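Local atomic coordinates of LanC-like protein GCR2 (Arabidopsis thaliana, PDB entry 3T33), a protein that belongs to the LanC-like family, binds zinc and may play a role in abscisic acid signalling. Residues A[61-66]-A[390-395]; A[51-56]-A[401-406]. All coordinates share one frame; numbering follows the deposited sequence.

In the fold
Two helices distant in sequence, 45-69 and 392-402, are joined in both contacts, and their pairing illustrates how an all-helical LanC-like fold brings an early and a late helix together. Contact 1 pairs the later part of the first helix with the beginning of the second, and contact 2 pairs an earlier part with the end, so the helices run in roughly opposite directions. The contact centres lie 15 Å apart, and between them Met395 CE of contact 1 is 3.6 Å from Tyr55 CE2 of contact 2. Contact 1 is closer to the metal site, though not part of it, with Gly393 about 12 Å from the side chain of the zinc ligand Cys333; contact 2 lies away.

Contact 1. Residues A[61-66]-A[390-395]; sequences DKVVWE and EGIGGM
Val63 and Gly393 bring the two backbones within 6.2 Å, CA to CA, where helix 45-69 passes the beginning of helix 392-402 in the all-helical LanC-like fold, an alpha/alpha toroid in this family. With only hydrogen on its CA, Gly393 presents bare main chain to the valine. Val63 CG2 stands 3.8 Å from Gly393 N, a van der Waals contact and not a hydrogen bond. The same methyl lies 3.8 Å from Ile392 CG1, so one branch of the valine meets both residues. With CG1 anti to the backbone N (chi1 174°), CG2 is left beside that N, facing Gly393 and Ile392. Val63 also touches Thr87 of helix 84-98, and Ile392 touches Ile59. Ile392 holds CG1 between its own backbone N and carbonyl carbon (chi1 62°), and its CD1 reaches the aliphatic part of Lys62, 4.2 Å from Lys62 CG. The lysine thus lends carbon to the contact while its charge goes elsewhere: the chain bends at chi2 and leads away from Ile392 to Glu66, which also pairs with Arg70. In the lysine's salt bridge Lys62 NZ donates to Glu66 OE2 at 2.9 Å, on the anti side and 34° out of the carboxylate plane.

Contact 2. Residues A[51-56]-A[401-406]; sequences KLHRYA and DMNDPT
Leu52 and Met402 stand 7.7 Å apart, CA to CA, and His53 and Asn403 6.9 Å, so the helical segment 51-56 faces both the last part of helix 392-402 and the loop that follows it. No hydrogen bond spans the two segments; what joins them is one apolar contact and one looser polar neighbour. Leu52 points toward the other segment and applies its CD2 methyl to the root of the methionine, 3.8 Å from Met402 CB and 3.9 Å from Met402 CG. The leucine comes at a slant across the methionine chain, whose closest carbons are CB and CG; the sulfur stays farther off, Met402 SD lying 5.0 Å from Leu52 CD2. Bends at chi2 and chi3 then fold the chain back until Met402 CE is 4.3 Å from Leu52 CD2. Leu52 also rests on Ala363 and Leu367 of helix 353-375, while Met402 packs on Leu344 of helix 336-350, so this apolar pair sits among four helices. One residue further on, Asn403 carries its amide nearer to the helix than the direction of its CB would suggest. Its OD1 approaches His53 CB at 4.1 Å and lies oblique to the imidazole ring, too distant for more than loose van der Waals contact. Met402 O is hydrogen-bonded to Tyr45 OH, at the beginning of helix 45-69. Such packing of a helix from the start of the chain on one near its end is consistent with the all-helical alpha/alpha toroid of LanC-like proteins.

Contact 1. Residues A[61-66]-A[390-395]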
loop_
_atom_site.group_PDB
_atom_site.type_symbol
_atom_site.label_atom_id
_atom_site.label_comp_id
_atom_site.label_asym_id
_atom_site.label_seq_id
_atom_site.Cartn_x
_atom_site.Cartn_y
_atom_site.Cartn_z
ATOM N N ASP A 61 11.260 15.074 -7.138
ATOM C CA ASP A 61 11.384 16.442 -7.625
ATOM C C ASP A 61 10.420 16.703 -8.777
ATOM O O ASP A 61 9.731 17.722 -8.806
ATOM C CB ASP A 61 12.821 16.726 -8.066
ATOM C CG ASP A 61 13.729 17.080 -6.905
ATOM O OD1 ASP A 61 13.283 16.963 -5.744
ATOM O OD2 ASP A 61 14.886 17.476 -7.152
ATOM N N LYS A 62 10.376 15.772 -9.725
ATOM C CA LYS A 62 9.490 15.895 -10.878
ATOM C C LYS A 62 8.033 15.981 -10.437
ATOM O O LYS A 62 7.262 16.781 -10.966
ATOM C CB LYS A 62 9.683 14.712 -11.829
ATOM C CG LYS A 62 8.687 14.670 -12.976
ATOM C CD LYS A 62 8.786 15.918 -13.840
ATOM C CE LYS A 62 8.312 15.646 -15.258
ATOM N NZ LYS A 62 7.933 16.899 -15.968
ATOM N N VAL A 63 7.664 15.152 -9.467
ATOM C CA VAL A 63 6.304 15.139 -8.948
ATOM C C VAL A 63 5.946 16.465 -8.245
ATOM O O VAL A 63 4.883 16.981 -8.472
ATOM C CB VAL A 63 6.051 13.931 -7.985
ATOM C CG1 VAL A 63 4.634 14.042 -7.349
ATOM C CG2 VAL A 63 6.159 12.627 -8.737
ATOM N N VAL A 64 6.846 16.986 -7.401
ATOM C CA VAL A 64 6.705 18.308 -6.789
ATOM C C VAL A 64 6.602 19.406 -7.847
ATOM O O VAL A 64 5.751 20.277 -7.720
ATOM C CB VAL A 64 7.831 18.648 -5.806
ATOM C CG1 VAL A 64 7.705 20.088 -5.296
ATOM C CG2 VAL A 64 7.778 17.697 -4.610
ATOM N N TRP A 65 7.408 19.326 -8.914
ATOM C CA TRP A 65 7.291 20.297 -10.004
ATOM C C TRP A 65 5.863 20.384 -10.557
ATOM O O TRP A 65 5.289 21.457 -10.596
ATOM C CB TRP A 65 8.286 20.065 -11.132
ATOM C CG TRP A 65 8.252 21.215 -12.073
ATOM C CD1 TRP A 65 7.742 21.231 -13.351
ATOM C CD2 TRP A 65 8.678 22.552 -11.796
ATOM N NE1 TRP A 65 7.844 22.488 -13.878
ATOM C CE2 TRP A 65 8.405 23.322 -12.940
ATOM C CE3 TRP A 65 9.280 23.178 -10.682
ATOM C CZ2 TRP A 65 8.707 24.687 -13.010
ATOM C CZ3 TRP A 65 9.586 24.550 -10.761
ATOM C CH2 TRP A 65 9.303 25.270 -11.916
ATOM N N GLU A 66 5.295 19.229 -10.909
ATOM C CA GLU A 66 4.072 19.132 -11.682
ATOM C C GLU A 66 2.839 19.354 -10.847
ATOM O O GLU A 66 1.891 19.919 -11.324
ATOM C CB GLU A 66 3.958 17.757 -12.350
ATOM C CG GLU A 66 4.970 17.481 -13.438
ATOM C CD GLU A 66 4.905 18.529 -14.577
ATOM O OE1 GLU A 66 3.789 19.055 -14.845
ATOM O OE2 GLU A 66 5.970 18.867 -15.180
ATOM N N GLU A 390 -1.402 6.053 -8.802
ATOM C CA GLU A 390 -1.512 5.674 -10.201
ATOM C C GLU A 390 -0.256 6.012 -10.939
ATOM O O GLU A 390 0.137 5.285 -11.867
ATOM C CB GLU A 390 -2.643 6.422 -10.876
ATOM C CG GLU A 390 -4.027 5.915 -10.511
ATOM C CD GLU A 390 -5.189 6.698 -11.189
ATOM O OE1 GLU A 390 -4.939 7.796 -11.781
ATOM O OE2 GLU A 390 -6.350 6.195 -11.107
ATOM N N GLY A 391 0.338 7.148 -10.579
ATOM C CA GLY A 391 1.506 7.637 -11.322
ATOM C C GLY A 391 2.863 7.377 -10.659
ATOM O O GLY A 391 3.009 6.445 -9.828
ATOM N N ILE A 392 3.838 8.214 -11.008
ATOM C CA ILE A 392 5.197 7.935 -10.644
ATOM C C ILE A 392 5.459 8.367 -9.224
ATOM O O ILE A 392 6.499 8.038 -8.658
ATOM C CB ILE A 392 6.261 8.572 -11.610
ATOM C CG1 ILE A 392 6.184 10.107 -11.638
ATOM C CG2 ILE A 392 6.101 8.034 -12.972
ATOM C CD1 ILE A 392 7.255 10.772 -12.470
ATOM N N GLY A 393 4.556 9.159 -8.664
ATOM C CA GLY A 393 4.615 9.471 -7.206
ATOM C C GLY A 393 4.826 8.184 -6.390
ATOM O O GLY A 393 5.612 8.157 -5.456
ATOM N N GLY A 394 4.134 7.109 -6.755
ATOM C CA GLY A 394 4.125 5.859 -5.959
ATOM C C GLY A 394 5.395 5.020 -6.185
ATOM O O GLY A 394 5.863 4.231 -5.280
ATOM N N MET A 395 5.953 5.192 -7.365
ATOM C CA MET A 395 7.281 4.587 -7.721
ATOM C C MET A 395 8.328 5.248 -6.903
ATOM O O MET A 395 9.130 4.562 -6.299
ATOM C CB MET A 395 7.595 4.781 -9.193
ATOM C CG MET A 395 8.834 4.022 -9.669
ATOM S SD MET A 395 9.130 4.287 -11.415
ATOM C CE MET A 395 10.810 3.664 -11.564
#

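Contact 2. Residues A[51-56]-A[401-406]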
loop_
_atom_site.group_PDB
_atom_site.type_symbol
_atom_site.label_atom_id
_atom_site.label_comp_id
_atom_site.label_asym_id
_atom_site.label_seq_id
_atom_site.Cartn_x
_atom_site.Cartn_y
_atom_site.Cartn_z
ATOM N N LYS A 51 21.654 3.934 -5.291
ATOM C CA LYS A 51 21.229 4.234 -6.632
ATOM C C LYS A 51 19.721 4.493 -6.709
ATOM O O LYS A 51 19.305 5.442 -7.369
ATOM C CB LYS A 51 21.578 3.102 -7.587
ATOM C CG LYS A 51 21.424 3.514 -9.003
ATOM C CD LYS A 51 21.857 2.398 -10.023
ATOM C CE LYS A 51 23.354 2.166 -10.079
ATOM N NZ LYS A 51 24.129 3.422 -10.471
ATOM N N LEU A 52 18.900 3.651 -6.061
ATOM C CA LEU A 52 17.439 3.836 -6.170
ATOM C C LEU A 52 17.021 5.134 -5.466
ATOM O O LEU A 52 16.063 5.818 -5.862
ATOM C CB LEU A 52 16.695 2.689 -5.465
ATOM C CG LEU A 52 16.088 1.567 -6.252
ATOM C CD1 LEU A 52 16.982 1.170 -7.378
ATOM C CD2 LEU A 52 15.820 0.453 -5.293
ATOM N N HIS A 53 17.720 5.429 -4.396
ATOM C CA HIS A 53 17.512 6.643 -3.673
ATOM C C HIS A 53 17.721 7.894 -4.562
ATOM O O HIS A 53 16.854 8.762 -4.598
ATOM C CB HIS A 53 18.374 6.658 -2.449
ATOM C CG HIS A 53 18.278 7.933 -1.691
ATOM N ND1 HIS A 53 17.186 8.245 -0.902
ATOM C CD2 HIS A 53 19.137 8.969 -1.581
ATOM C CE1 HIS A 53 17.381 9.429 -0.341
ATOM N NE2 HIS A 53 18.550 9.893 -0.746
ATOM N N ARG A 54 18.799 7.929 -5.345
ATOM C CA ARG A 54 19.070 9.071 -6.222
ATOM C C ARG A 54 18.019 9.208 -7.286
ATOM O O ARG A 54 17.579 10.314 -7.580
ATOM C CB ARG A 54 20.463 8.973 -6.853
ATOM C CG ARG A 54 21.578 9.133 -5.784
ATOM C CD ARG A 54 21.708 10.594 -5.387
ATOM N NE ARG A 54 21.944 10.873 -3.966
ATOM C CZ ARG A 54 21.826 12.106 -3.437
ATOM N NH1 ARG A 54 21.506 13.154 -4.211
ATOM N NH2 ARG A 54 22.040 12.304 -2.138
ATOM N N TYR A 55 17.613 8.073 -7.857
ATOM C CA TYR A 55 16.520 8.030 -8.817
ATOM C C TYR A 55 15.216 8.543 -8.201
ATOM O O TYR A 55 14.491 9.275 -8.820
ATOM C CB TYR A 55 16.255 6.595 -9.283
ATOM C CG TYR A 55 15.466 6.614 -10.547
ATOM C CD1 TYR A 55 16.007 7.199 -11.682
ATOM C CD2 TYR A 55 14.183 6.054 -10.636
ATOM C CE1 TYR A 55 15.311 7.228 -12.880
ATOM C CE2 TYR A 55 13.466 6.073 -11.845
ATOM C CZ TYR A 55 14.043 6.676 -12.959
ATOM O OH TYR A 55 13.409 6.762 -14.187
ATOM N N ALA A 56 14.915 8.089 -6.991
ATOM C CA ALA A 56 13.681 8.456 -6.364
ATOM C C ALA A 56 13.677 9.974 -6.143
ATOM O O ALA A 56 12.635 10.619 -6.340
ATOM C CB ALA A 56 13.481 7.705 -5.059
ATOM N N ASP A 401 11.319 3.641 0.024
ATOM C CA ASP A 401 11.060 2.642 1.087
ATOM C C ASP A 401 12.093 1.440 0.961
ATOM O O ASP A 401 12.345 0.694 1.938
ATOM C CB ASP A 401 9.612 2.166 0.964
ATOM C CG ASP A 401 8.808 2.317 2.214
ATOM O OD1 ASP A 401 9.353 2.625 3.299
ATOM O OD2 ASP A 401 7.570 2.096 2.106
ATOM N N MET A 402 12.673 1.250 -0.241
ATOM C CA MET A 402 13.775 0.257 -0.411
ATOM C C MET A 402 15.050 0.619 0.367
ATOM O O MET A 402 15.874 -0.231 0.665
ATOM C CB MET A 402 14.139 0.028 -1.862
ATOM C CG MET A 402 13.025 -0.479 -2.767
ATOM S SD MET A 402 12.639 -2.222 -2.497
ATOM C CE MET A 402 14.062 -2.951 -3.310
ATOM N N ASN A 403 15.205 1.873 0.729
ATOM C CA ASN A 403 16.343 2.243 1.507
ATOM C C ASN A 403 16.421 1.450 2.809
ATOM O O ASN A 403 17.531 1.172 3.273
ATOM C CB ASN A 403 16.319 3.729 1.814
ATOM C CG ASN A 403 17.698 4.285 1.990
ATOM O OD1 ASN A 403 18.445 4.435 1.008
ATOM N ND2 ASN A 403 18.085 4.548 3.265
ATOM N N ASP A 404 15.257 1.077 3.393
ATOM C CA ASP A 404 15.266 0.369 4.658
ATOM C C ASP A 404 14.154 -0.692 4.591
ATOM O O ASP A 404 13.063 -0.530 5.158
ATOM C CB ASP A 404 15.122 1.350 5.823
ATOM C CG ASP A 404 15.409 0.704 7.203
ATOM O OD1 ASP A 404 15.746 -0.505 7.310
ATOM O OD2 ASP A 404 15.292 1.410 8.200
ATOM N N PRO A 405 14.415 -1.752 3.829
ATOM C CA PRO A 405 13.352 -2.600 3.297
ATOM C C PRO A 405 12.540 -3.329 4.366
ATOM O O PRO A 405 11.340 -3.607 4.142
ATOM C CB PRO A 405 14.083 -3.569 2.346
ATOM C CG PRO A 405 15.594 -3.348 2.578
ATOM C CD PRO A 405 15.781 -2.108 3.354
ATOM N N THR A 406 13.124 -3.560 5.541
ATOM C CA THR A 406 12.383 -4.167 6.668
ATOM C C THR A 406 11.419 -3.181 7.403
ATOM O O THR A 406 10.613 -3.600 8.233
ATOM C CB THR A 406 13.299 -4.950 7.686
ATOM O OG1 THR A 406 14.251 -4.063 8.303
ATOM C CG2 THR A 406 14.061 -6.043 6.940
#